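Local coordinates for peptidase M16 C-terminal domain-containing protein (Enterococcus faecalis, PDB 3D3Y), which is of unknown function but belongs to the M16 peptidase family and probably binds a metal ion, at residues 139-144 / 174-180; 158-162 / 258-262; 232-236 / 310-314; 239-245 / 411-415; 287-291 / 344-349. All blocks are in the same frame, centred on the assembly; numbering follows the deposited sequence.

Contact 1 opens first, on helix 129-148, and closes at helix 177-182 after a mostly helical excursion. Before it closes, contact 2 opens at the end of helix 150-162, so the two cross; contact 2 closes on strand 255-262. In between, contact 3 opens in the loop before strand 244-251 and contact 4 at the loop's end and the strand's start; both cross contact 2, and each other. Contact 3 closes at the turn between strands 303-309 and 314-321, contact 4 on strand 411-421. Contact 5 joins the starts of helices 289-295 and 347-364; it crosses contact 3 and lies within the span of contact 4. Contacts 2 and 4 meet in the five-stranded sheet.

Contact 1. Residues 139-144 / 174-180; sequences LKAYLE and FGTVAAL
Residues 139-144 are a helical stretch within helix 129-148, while 174-180 runs from a loop into helix 177-182: an N-capped helix start packed on a longer helix. The nearest CA atoms are those of K140 and V177, 6.2 Å apart. G175 takes positive phi (81°), and T176, extended and in the p rotamer, forms the N-cap: its OG1 accepts from A179 N at 3.1 Å. No hydrogen bond crosses the contact, which is held by apolar surfaces. L143 (m, t) fills the centre, with CB 3.4 Å from V177 CG2 and CD1 3.9 Å from L180 CD2. L180 (t, p) meets L139 (t, p), L180 CD1 to L139 CD2 3.9 Å, and both touch L45 of helix 40-52, so three helices meet here. Y142 presents its ring edge to F174, CE2 to CB 4.4 Å. F174, with chi1 at 41°, brings CD1 within 3.6 Å of L143 CD2. That same CD2 lies 3.5 Å from F174 O, a carbonyl buried without a polar partner.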
# COMPACT_ATOMS: atom_id res chain seq x y z
N LEU A 139 6.59 17.02 -5.67
CA LEU A 139 6.96 15.73 -5.13
C LEU A 139 8.12 15.86 -4.17
O LEU A 139 8.13 15.23 -3.14
CB LEU A 139 7.23 14.69 -6.24
CG LEU A 139 7.60 13.29 -5.73
CD1 LEU A 139 6.49 12.65 -4.87
CD2 LEU A 139 8.01 12.34 -6.87
N LYS A 140 9.10 16.70 -4.47
CA LYS A 140 10.18 16.91 -3.54
C LYS A 140 9.64 17.44 -2.20
O LYS A 140 10.07 16.98 -1.12
CB LYS A 140 11.20 17.86 -4.17
CG LYS A 140 12.43 18.09 -3.31
CD LYS A 140 13.35 19.11 -3.95
CE LYS A 140 14.72 19.05 -3.26
NZ LYS A 140 15.30 20.41 -3.18
N ALA A 141 8.71 18.39 -2.27
CA ALA A 141 8.10 18.95 -1.06
C ALA A 141 7.41 17.83 -0.25
O ALA A 141 7.56 17.75 0.96
CB ALA A 141 7.08 20.06 -1.44
N TYR A 142 6.68 16.97 -0.94
CA TYR A 142 6.02 15.83 -0.28
C TYR A 142 6.98 14.88 0.40
O TYR A 142 6.78 14.51 1.57
CB TYR A 142 5.17 15.09 -1.29
CG TYR A 142 4.46 13.85 -0.78
CD1 TYR A 142 3.41 13.94 0.12
CD2 TYR A 142 4.83 12.60 -1.23
CE1 TYR A 142 2.74 12.83 0.56
CE2 TYR A 142 4.16 11.46 -0.80
CZ TYR A 142 3.12 11.58 0.09
OH TYR A 142 2.46 10.45 0.52
N LEU A 143 8.03 14.48 -0.32
CA LEU A 143 9.03 13.57 0.24
C LEU A 143 9.75 14.23 1.40
O LEU A 143 10.02 13.59 2.40
CB LEU A 143 10.04 13.16 -0.83
CG LEU A 143 9.46 12.48 -2.08
CD1 LEU A 143 10.56 12.32 -3.15
CD2 LEU A 143 8.83 11.16 -1.69
N GLU A 144 10.03 15.53 1.29
CA GLU A 144 10.60 16.25 2.44
C GLU A 144 9.69 16.31 3.69
O GLU A 144 10.19 16.19 4.81
CB GLU A 144 11.08 17.64 2.04
CG GLU A 144 12.35 17.55 1.20
CD GLU A 144 12.80 18.88 0.62
OE1 GLU A 144 11.99 19.82 0.50
OE2 GLU A 144 13.99 18.96 0.25
N PHE A 174 6.91 5.55 -2.60
CA PHE A 174 6.90 6.88 -3.22
C PHE A 174 8.30 7.38 -3.59
O PHE A 174 8.46 8.54 -3.99
CB PHE A 174 6.20 7.90 -2.30
CG PHE A 174 6.55 7.74 -0.84
CD1 PHE A 174 7.85 7.96 -0.37
CD2 PHE A 174 5.57 7.34 0.08
CE1 PHE A 174 8.17 7.78 1.03
CE2 PHE A 174 5.87 7.17 1.45
CZ PHE A 174 7.17 7.38 1.92
N GLY A 175 9.30 6.50 -3.46
CA GLY A 175 10.65 6.82 -3.89
C GLY A 175 11.43 7.66 -2.91
O GLY A 175 11.06 7.77 -1.74
N THR A 176 12.52 8.26 -3.37
CA THR A 176 13.36 9.04 -2.47
C THR A 176 13.74 10.35 -3.11
O THR A 176 13.71 10.48 -4.34
CB THR A 176 14.67 8.33 -2.16
OG1 THR A 176 15.46 8.30 -3.35
CG2 THR A 176 14.42 6.87 -1.65
N VAL A 177 14.15 11.31 -2.29
CA VAL A 177 14.56 12.62 -2.82
C VAL A 177 15.80 12.53 -3.73
O VAL A 177 15.86 13.20 -4.77
CB VAL A 177 14.76 13.59 -1.64
CG1 VAL A 177 15.37 14.90 -2.09
CG2 VAL A 177 13.41 13.82 -1.00
N ALA A 178 16.76 11.69 -3.34
CA ALA A 178 17.98 11.47 -4.13
C ALA A 178 17.66 10.93 -5.53
O ALA A 178 18.23 11.38 -6.52
CB ALA A 178 18.94 10.52 -3.39
N ALA A 179 16.73 9.99 -5.61
CA ALA A 179 16.33 9.43 -6.88
C ALA A 179 15.58 10.47 -7.70
O ALA A 179 15.78 10.60 -8.92
CB ALA A 179 15.46 8.21 -6.64
N LEU A 180 14.76 11.28 -7.03
CA LEU A 180 13.98 12.30 -7.71
C LEU A 180 14.86 13.35 -8.40
O LEU A 180 14.55 13.80 -9.52
CB LEU A 180 13.05 12.99 -6.71
CG LEU A 180 12.19 14.11 -7.29
CD1 LEU A 180 11.35 13.55 -8.46
CD2 LEU A 180 11.28 14.69 -6.20

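Contact 2. Residues 158-162 / 258-262; sequences LQSVY and NLAYN
The last turn of helix 150-162 packs on the face of the five-stranded mixed sheet, over strand 255-262: the axes of the two short segments approach to 8.7 Å, their N-to-C directions 37° apart (signed crossing angle -37°). L158 comes first, its CA 6.6 Å from that of N258. In the t, p rotamer it points toward the strand, with CD2 3.7 Å from N258 CB and 3.6 Å from L259 O, and CD1 3.9 Å from A260 CB. One turn on, V161 also points sheetward but packs on A414 of the adjacent strand 411-421. Y162, chi1 t and chi2 84°, has its CA 6.5 Å from that of A260 and sets CD1 3.6 Å from A260 CB. N258 and A260 therefore face this helix, whereas L259 and Y261 point away and touch helix 326-341, so the strand is sandwiched between helices. The Y162 ring also makes a cation-pi contact with R240. At that ring's far end, Y162 OH accepts a weak hydrogen bond from N262 ND2 (3.0 Å, 127°).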
# COMPACT_ATOMS: atom_id res chain seq x y z
N LEU A 158 14.15 1.82 9.50
CA LEU A 158 14.12 0.44 9.97
C LEU A 158 13.98 -0.49 8.77
O LEU A 158 14.69 -1.48 8.66
CB LEU A 158 12.95 0.22 10.94
CG LEU A 158 12.71 -1.22 11.39
CD1 LEU A 158 13.85 -1.65 12.31
CD2 LEU A 158 11.36 -1.29 12.10
N GLN A 159 13.03 -0.18 7.89
CA GLN A 159 12.84 -0.98 6.68
C GLN A 159 14.10 -1.09 5.81
O GLN A 159 14.41 -2.18 5.28
CB GLN A 159 11.61 -0.50 5.92
CG GLN A 159 10.32 -0.90 6.64
CD GLN A 159 9.04 -0.57 5.88
OE1 GLN A 159 8.97 -0.68 4.65
NE2 GLN A 159 8.00 -0.21 6.62
N SER A 160 14.86 0.01 5.68
CA SER A 160 16.13 -0.02 4.92
C SER A 160 17.12 -1.00 5.51
O SER A 160 17.86 -1.64 4.77
CB SER A 160 16.82 1.35 4.87
OG SER A 160 16.13 2.21 4.00
N VAL A 161 17.15 -1.11 6.84
CA VAL A 161 18.04 -2.03 7.53
C VAL A 161 17.52 -3.45 7.34
O VAL A 161 18.26 -4.32 6.87
CB VAL A 161 18.19 -1.73 9.04
CG1 VAL A 161 19.15 -2.73 9.70
CG2 VAL A 161 18.73 -0.32 9.21
N TYR A 162 16.24 -3.66 7.67
CA TYR A 162 15.65 -5.01 7.54
C TYR A 162 15.84 -5.58 6.13
O TYR A 162 16.25 -6.73 5.96
CB TYR A 162 14.15 -5.05 7.97
CG TYR A 162 13.55 -6.45 7.85
CD1 TYR A 162 13.71 -7.38 8.87
CD2 TYR A 162 12.91 -6.86 6.67
CE1 TYR A 162 13.18 -8.68 8.75
CE2 TYR A 162 12.38 -8.17 6.54
CZ TYR A 162 12.52 -9.06 7.59
OH TYR A 162 12.03 -10.36 7.49
N ASN A 258 12.97 1.33 17.04
CA ASN A 258 12.15 0.42 16.26
C ASN A 258 12.82 -0.94 16.03
O ASN A 258 14.06 -1.03 15.95
CB ASN A 258 11.81 1.04 14.88
CG ASN A 258 11.05 2.35 14.99
OD1 ASN A 258 10.38 2.64 15.99
ND2 ASN A 258 11.15 3.17 13.93
N LEU A 259 12.01 -1.98 15.88
CA LEU A 259 12.53 -3.36 15.76
C LEU A 259 11.77 -4.04 14.64
O LEU A 259 10.54 -3.87 14.53
CB LEU A 259 12.28 -4.17 17.05
CG LEU A 259 12.93 -3.80 18.38
CD1 LEU A 259 12.26 -2.57 19.02
CD2 LEU A 259 12.79 -4.98 19.29
N ALA A 260 12.49 -4.83 13.86
CA ALA A 260 11.90 -5.60 12.77
C ALA A 260 12.18 -7.07 12.96
O ALA A 260 13.34 -7.48 13.16
CB ALA A 260 12.45 -5.13 11.44
N TYR A 261 11.13 -7.87 12.81
CA TYR A 261 11.19 -9.31 12.97
C TYR A 261 10.76 -10.00 11.69
O TYR A 261 9.83 -9.53 11.04
CB TYR A 261 10.17 -9.73 14.01
CG TYR A 261 10.32 -9.17 15.40
CD1 TYR A 261 10.91 -9.91 16.42
CD2 TYR A 261 9.80 -7.91 15.71
CE1 TYR A 261 11.02 -9.39 17.71
CE2 TYR A 261 9.88 -7.39 17.00
CZ TYR A 261 10.48 -8.14 17.98
OH TYR A 261 10.53 -7.61 19.25
N ASN A 262 11.41 -11.11 11.35
CA ASN A 262 10.96 -11.97 10.26
C ASN A 262 9.84 -12.86 10.83
O ASN A 262 10.01 -13.50 11.88
CB ASN A 262 12.13 -12.81 9.74
CG ASN A 262 11.75 -13.71 8.56
OD1 ASN A 262 11.09 -14.72 8.72
ND2 ASN A 262 12.22 -13.35 7.39

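Contact 3. Residues 232-236 / 310-314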
# COMPACT_ATOMS: atom_id res chain seq x y z
N ALA A 232 6.16 -11.91 -9.09
CA ALA A 232 5.75 -12.63 -7.89
C ALA A 232 5.25 -11.62 -6.86
O ALA A 232 5.86 -10.56 -6.69
CB ALA A 232 6.87 -13.44 -7.33
N ILE A 233 4.13 -11.90 -6.21
CA ILE A 233 3.62 -10.91 -5.29
C ILE A 233 4.43 -10.86 -3.97
O ILE A 233 4.71 -9.77 -3.46
CB ILE A 233 2.09 -11.01 -5.03
CG1 ILE A 233 1.68 -9.90 -4.05
CG2 ILE A 233 1.71 -12.38 -4.49
CD1 ILE A 233 0.61 -8.96 -4.49
N PHE A 234 4.78 -12.02 -3.43
CA PHE A 234 5.36 -12.06 -2.10
C PHE A 234 6.84 -11.74 -2.18
O PHE A 234 7.50 -12.04 -3.19
CB PHE A 234 5.15 -13.43 -1.44
CG PHE A 234 3.70 -13.76 -1.16
CD1 PHE A 234 2.83 -12.80 -0.65
CD2 PHE A 234 3.22 -15.04 -1.39
CE1 PHE A 234 1.47 -13.11 -0.38
CE2 PHE A 234 1.86 -15.37 -1.11
CZ PHE A 234 1.00 -14.39 -0.61
N TYR A 235 7.36 -11.14 -1.11
CA TYR A 235 8.81 -11.01 -0.98
C TYR A 235 9.25 -11.81 0.25
O TYR A 235 8.61 -11.75 1.30
CB TYR A 235 9.26 -9.55 -0.83
CG TYR A 235 10.73 -9.40 -0.44
CD1 TYR A 235 11.74 -9.30 -1.43
CD2 TYR A 235 11.12 -9.38 0.90
CE1 TYR A 235 13.09 -9.16 -1.07
CE2 TYR A 235 12.47 -9.24 1.26
CZ TYR A 235 13.44 -9.13 0.28
OH TYR A 235 14.76 -8.99 0.68
N ASN A 236 10.35 -12.54 0.08
CA ASN A 236 10.97 -13.31 1.15
C ASN A 236 12.50 -13.12 1.12
O ASN A 236 13.10 -12.79 0.08
CB ASN A 236 10.60 -14.80 0.96
CG ASN A 236 11.23 -15.70 2.00
OD1 ASN A 236 10.91 -15.59 3.20
ND2 ASN A 236 12.16 -16.58 1.57
N THR A 310 1.92 -8.93 5.60
CA THR A 310 1.74 -10.33 5.21
C THR A 310 2.01 -10.54 3.71
O THR A 310 1.67 -11.61 3.15
CB THR A 310 0.30 -10.81 5.57
OG1 THR A 310 -0.64 -10.00 4.87
CG2 THR A 310 0.04 -10.62 7.06
N PHE A 311 2.58 -9.53 3.07
CA PHE A 311 3.13 -9.69 1.72
C PHE A 311 4.68 -9.70 1.67
O PHE A 311 5.27 -10.22 0.71
CB PHE A 311 2.48 -8.66 0.76
CG PHE A 311 0.97 -8.90 0.57
CD1 PHE A 311 0.49 -9.47 -0.61
CD2 PHE A 311 0.07 -8.63 1.59
CE1 PHE A 311 -0.89 -9.72 -0.77
CE2 PHE A 311 -1.31 -8.91 1.44
CZ PHE A 311 -1.78 -9.43 0.27
N ARG A 312 5.32 -9.18 2.71
CA ARG A 312 6.78 -9.19 2.79
C ARG A 312 7.30 -9.98 4.00
O ARG A 312 8.50 -10.00 4.24
CB ARG A 312 7.37 -7.75 2.78
CG ARG A 312 7.08 -6.97 1.52
CD ARG A 312 7.76 -5.61 1.49
NE ARG A 312 7.28 -4.70 2.52
CZ ARG A 312 7.89 -3.56 2.83
NH1 ARG A 312 9.01 -3.21 2.19
NH2 ARG A 312 7.39 -2.77 3.75
N GLY A 313 6.40 -10.62 4.76
CA GLY A 313 6.76 -11.58 5.84
C GLY A 313 7.57 -11.03 7.02
O GLY A 313 8.51 -11.67 7.50
N PHE A 314 7.14 -9.89 7.52
CA PHE A 314 7.82 -9.24 8.62
C PHE A 314 6.84 -8.44 9.46
O PHE A 314 5.69 -8.21 9.07
CB PHE A 314 9.04 -8.43 8.13
CG PHE A 314 8.72 -7.02 7.68
CD1 PHE A 314 9.23 -5.95 8.40
CD2 PHE A 314 7.97 -6.76 6.53
CE1 PHE A 314 8.97 -4.63 8.00
CE2 PHE A 314 7.69 -5.43 6.14
CZ PHE A 314 8.19 -4.37 6.87
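The connection between strands 303-309 and 314-321 meets here the long loop leading to strand 244-251. A single hydrogen bond joins them, Y235 N to F311 O (2.9 Å, 167°). The same carbonyl receives a CA-H...O contact from F234 CA at 3.4 Å, and R312 CA returns one to Y235 O at 3.5 Å. Y235 O also lies 3.4 Å from R312 O, two acceptors; Y235 O is instead hydrogen-bonded to Y266 OH. Strands 303-309 and 314-321 form a beta hairpin whose turn carries a G1 bulge: G313 and F314 both face D309, and G313 takes the positive phi (63°) expected there. Apolar contacts gather on F311: I233 CG1 meets the ring edge, 3.7 Å from CD1, and F234 CE1 is 3.8 Å from that CD1, the two phenyl planes lying oblique at 52°. The R312 guanidinium turns away to a salt bridge with D309 and hydrogen bonds to Q159 and Q169; the R312 side chain lies about 4 Å from a bound acetate, probably from the crystallisation liquor.

Contact 4. Residues 239-245 / 411-415; sequences IRNVIEE and ELQAI
Two backbone hydrogen bonds fix the register: E244 N donates to Q413 O at 3.0 Å (153°) and I415 N donates to E244 O at 2.9 Å (155°). They define a parallel ladder in which E244 bridges A414 and E245 bridges I415, each pair 4.7 Å apart at CA. CA-H...O contacts accompany them, A414 CA to E244 O at 3.1 Å and E245 CA to I415 O at 3.3 Å. Strand 411-421 lies between 255-262 and 244-251, an edge strand of the five-stranded sheet. Where strand 411-421 pairs with 255-262, Q413 and A414 both face A260, a classic beta bulge (Q413 psi -33°). E244 and A414 project on the face bearing V161 of helix 150-162; E245 and I415 project on the other, with E245 CD 3.9 Å from I415 CD1. Ahead of the bridges, I243 (m, t) sets CD1 3.9 Å from L412 CD2 and CG2 4.1 Å from I415 CD1. R240 lays a guanidinium face over Q413 CB, and I239 CG2 lies 3.8 Å from E411 CG. E244 and E245 form salt bridges with R246 and R326, so their charges are met outside the contact, while main-chain bonds join the strands, with aliphatic side chains alongside.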
# COMPACT_ATOMS: atom_id res chain seq x y z
N ILE A 239 16.57 -15.54 6.88
CA ILE A 239 16.86 -15.15 8.26
C ILE A 239 18.39 -15.07 8.44
O ILE A 239 19.11 -16.00 8.05
CB ILE A 239 16.26 -16.17 9.25
CG1 ILE A 239 14.73 -16.07 9.23
CG2 ILE A 239 16.72 -15.89 10.66
CD1 ILE A 239 14.05 -17.41 9.17
N ARG A 240 18.85 -13.96 9.00
CA ARG A 240 20.25 -13.75 9.38
C ARG A 240 20.42 -14.23 10.82
O ARG A 240 19.55 -14.02 11.68
CB ARG A 240 20.62 -12.25 9.33
CG ARG A 240 20.56 -11.54 7.95
CD ARG A 240 20.07 -10.05 8.12
NE ARG A 240 18.63 -9.89 7.88
CZ ARG A 240 17.91 -8.78 8.12
NH1 ARG A 240 16.61 -8.79 7.86
NH2 ARG A 240 18.46 -7.67 8.63
N ASN A 241 21.56 -14.83 11.12
CA ASN A 241 21.80 -15.27 12.50
C ASN A 241 22.21 -14.16 13.46
O ASN A 241 22.03 -14.30 14.68
CB ASN A 241 22.72 -16.50 12.56
CG ASN A 241 21.95 -17.80 12.28
OD1 ASN A 241 20.97 -18.12 12.98
ND2 ASN A 241 22.37 -18.53 11.25
N VAL A 242 22.67 -13.04 12.92
CA VAL A 242 23.04 -11.92 13.76
C VAL A 242 22.02 -10.78 13.53
O VAL A 242 21.65 -10.50 12.39
CB VAL A 242 24.49 -11.46 13.46
CG1 VAL A 242 24.84 -10.18 14.20
CG2 VAL A 242 25.49 -12.57 13.81
N ILE A 243 21.55 -10.15 14.61
CA ILE A 243 20.71 -8.96 14.49
C ILE A 243 21.52 -7.73 14.06
O ILE A 243 22.56 -7.44 14.66
CB ILE A 243 20.01 -8.68 15.82
CG1 ILE A 243 19.01 -9.81 16.11
CG2 ILE A 243 19.31 -7.30 15.82
CD1 ILE A 243 18.75 -10.07 17.56
N GLU A 244 21.08 -7.02 13.02
CA GLU A 244 21.72 -5.74 12.64
C GLU A 244 21.10 -4.58 13.41
O GLU A 244 19.89 -4.38 13.39
CB GLU A 244 21.63 -5.48 11.13
CG GLU A 244 22.49 -6.45 10.30
CD GLU A 244 24.01 -6.30 10.53
OE1 GLU A 244 24.67 -7.37 10.57
OE2 GLU A 244 24.54 -5.16 10.66
N GLU A 245 21.95 -3.79 14.07
CA GLU A 245 21.51 -2.61 14.82
C GLU A 245 22.15 -1.38 14.20
O GLU A 245 23.38 -1.36 13.98
CB GLU A 245 21.94 -2.74 16.28
CG GLU A 245 21.70 -4.13 16.87
CD GLU A 245 21.91 -4.23 18.38
OE1 GLU A 245 21.89 -3.19 19.08
OE2 GLU A 245 22.08 -5.37 18.88
N GLU A 411 11.30 -13.87 14.58
CA GLU A 411 12.74 -13.82 14.77
C GLU A 411 13.23 -12.40 14.56
O GLU A 411 13.15 -11.87 13.45
CB GLU A 411 13.42 -14.73 13.75
CG GLU A 411 14.91 -14.78 13.87
CD GLU A 411 15.40 -15.74 14.97
OE1 GLU A 411 16.58 -15.61 15.36
OE2 GLU A 411 14.62 -16.60 15.42
N LEU A 412 13.75 -11.79 15.63
CA LEU A 412 14.27 -10.41 15.55
C LEU A 412 15.43 -10.35 14.57
O LEU A 412 16.29 -11.27 14.56
CB LEU A 412 14.65 -9.87 16.94
CG LEU A 412 15.18 -8.44 17.08
CD1 LEU A 412 14.18 -7.44 16.48
CD2 LEU A 412 15.50 -8.11 18.55
N GLN A 413 15.44 -9.32 13.72
CA GLN A 413 16.43 -9.18 12.64
C GLN A 413 17.13 -7.83 12.58
O GLN A 413 18.30 -7.75 12.20
CB GLN A 413 15.78 -9.48 11.28
CG GLN A 413 15.40 -10.99 11.06
CD GLN A 413 16.62 -11.90 10.90
OE1 GLN A 413 17.20 -12.39 11.90
NE2 GLN A 413 17.02 -12.13 9.66
N ALA A 414 16.44 -6.76 12.96
CA ALA A 414 17.02 -5.44 12.83
C ALA A 414 16.47 -4.53 13.91
O ALA A 414 15.33 -4.68 14.33
CB ALA A 414 16.77 -4.87 11.41
N ILE A 415 17.30 -3.61 14.38
CA ILE A 415 16.87 -2.62 15.35
C ILE A 415 17.39 -1.28 14.83
O ILE A 415 18.59 -1.15 14.52
CB ILE A 415 17.54 -2.84 16.74
CG1 ILE A 415 17.09 -4.14 17.39
CG2 ILE A 415 17.31 -1.60 17.67
CD1 ILE A 415 17.99 -4.56 18.53

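Contact 5. Residues 287-291 / 344-349; sequences HSKLF and KIRELE
E349 and K289 bury the largest areas in this surface contact, which brings together the beginnings of helices 289-295 and 347-364. K289, in the first turn after S288, uses an m, t, t, m side chain to carry NZ to the other segment. There NZ donates to E349 OE2 at 2.9 Å and weakly to E349 OE1 at 3.1 Å, forming a salt bridge, and to K344 O at 2.8 Å. H287, third in buried area, has its CA 6.8 Å from that of E349, the nearest CA pair; its ring hydrogen-bonds through NE2 to T353, one turn further along helix 347-364. A water donates to both H287 O (2.8 Å) and E349 OE2 (2.7 Å), linking the H287 backbone to the E349 carboxylate. Each helix start is also capped: S288 (p) accepts from F291 N on its OG at 3.1 Å, whereas E349 (m, t) accepts from R346 N on OE1 at 2.7 Å. With R346 as N-cap and E349 three residues on, this last bond is one half of a capping box.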
# COMPACT_ATOMS: atom_id res chain seq x y z
N HIS A 287 -4.94 -2.42 24.34
CA HIS A 287 -4.97 -3.42 25.40
C HIS A 287 -3.77 -4.39 25.25
O HIS A 287 -3.65 -5.36 26.00
CB HIS A 287 -6.30 -4.18 25.38
CG HIS A 287 -6.55 -4.94 24.11
ND1 HIS A 287 -7.34 -4.44 23.09
CD2 HIS A 287 -6.11 -6.14 23.68
CE1 HIS A 287 -7.38 -5.32 22.10
NE2 HIS A 287 -6.64 -6.36 22.43
N SER A 288 -2.88 -4.10 24.31
CA SER A 288 -1.78 -5.00 23.98
C SER A 288 -0.75 -5.08 25.08
O SER A 288 -0.66 -4.18 25.92
CB SER A 288 -1.09 -4.56 22.69
OG SER A 288 -0.35 -3.37 22.90
N LYS A 289 0.07 -6.13 25.07
CA LYS A 289 1.12 -6.24 26.09
C LYS A 289 2.12 -5.09 26.10
O LYS A 289 2.53 -4.63 27.18
CB LYS A 289 1.84 -7.61 26.02
CG LYS A 289 0.87 -8.75 26.35
CD LYS A 289 1.57 -10.10 26.48
CE LYS A 289 0.55 -11.20 26.85
NZ LYS A 289 0.13 -11.08 28.27
N LEU A 290 2.52 -4.60 24.93
CA LEU A 290 3.48 -3.50 24.89
C LEU A 290 2.85 -2.19 25.33
O LEU A 290 3.48 -1.40 26.08
CB LEU A 290 4.12 -3.37 23.50
CG LEU A 290 4.90 -4.58 22.94
CD1 LEU A 290 5.49 -4.21 21.61
CD2 LEU A 290 6.01 -5.04 23.91
N PHE A 291 1.60 -1.93 24.91
CA PHE A 291 0.91 -0.72 25.40
C PHE A 291 0.81 -0.76 26.91
O PHE A 291 1.20 0.19 27.61
CB PHE A 291 -0.48 -0.52 24.77
CG PHE A 291 -1.05 0.87 24.96
CD1 PHE A 291 -1.05 1.81 23.90
CD2 PHE A 291 -1.59 1.26 26.20
CE1 PHE A 291 -1.60 3.12 24.10
CE2 PHE A 291 -2.13 2.57 26.40
CZ PHE A 291 -2.14 3.48 25.35
N LYS A 344 1.28 -16.93 28.29
CA LYS A 344 0.83 -16.13 29.41
C LYS A 344 -0.13 -15.06 28.86
O LYS A 344 0.22 -13.86 28.78
CB LYS A 344 2.01 -15.53 30.17
CG LYS A 344 2.81 -16.59 30.98
CD LYS A 344 4.20 -16.10 31.43
CE LYS A 344 4.09 -15.09 32.59
NZ LYS A 344 5.39 -14.39 32.80
N ILE A 345 -1.33 -15.52 28.48
CA ILE A 345 -2.29 -14.68 27.73
C ILE A 345 -3.67 -14.80 28.37
O ILE A 345 -4.22 -15.89 28.51
CB ILE A 345 -2.38 -15.12 26.23
CG1 ILE A 345 -1.00 -15.05 25.59
CG2 ILE A 345 -3.33 -14.22 25.46
CD1 ILE A 345 -0.91 -15.71 24.22
N ARG A 346 -4.22 -13.66 28.78
CA ARG A 346 -5.48 -13.66 29.49
C ARG A 346 -6.62 -13.77 28.50
O ARG A 346 -6.49 -13.33 27.36
CB ARG A 346 -5.63 -12.35 30.27
CG ARG A 346 -4.55 -12.13 31.33
CD ARG A 346 -4.56 -10.69 31.85
NE ARG A 346 -5.90 -10.10 31.97
CZ ARG A 346 -6.88 -10.54 32.78
NH1 ARG A 346 -8.06 -9.91 32.79
NH2 ARG A 346 -6.71 -11.61 33.56
N GLU A 347 -7.75 -14.31 28.95
CA GLU A 347 -8.92 -14.40 28.10
C GLU A 347 -9.35 -13.07 27.52
O GLU A 347 -9.72 -12.99 26.37
CB GLU A 347 -10.08 -15.08 28.82
CG GLU A 347 -10.04 -16.61 28.70
CD GLU A 347 -9.64 -17.11 27.29
OE1 GLU A 347 -10.23 -16.62 26.28
OE2 GLU A 347 -8.74 -17.98 27.21
N LEU A 348 -9.27 -12.01 28.32
CA LEU A 348 -9.72 -10.71 27.86
C LEU A 348 -8.79 -10.16 26.77
O LEU A 348 -9.26 -9.58 25.80
CB LEU A 348 -9.87 -9.73 29.03
CG LEU A 348 -10.43 -8.35 28.65
CD1 LEU A 348 -11.93 -8.43 28.21
CD2 LEU A 348 -10.24 -7.32 29.78
N GLU A 349 -7.48 -10.36 26.91
CA GLU A 349 -6.54 -10.01 25.83
C GLU A 349 -6.97 -10.57 24.46
O GLU A 349 -7.06 -9.83 23.49
CB GLU A 349 -5.11 -10.48 26.17
CG GLU A 349 -4.47 -9.66 27.27
CD GLU A 349 -3.10 -10.18 27.64
OE1 GLU A 349 -2.97 -11.38 27.94
OE2 GLU A 349 -2.16 -9.38 27.65
O HOH W 1 -1.98 -6.72 27.80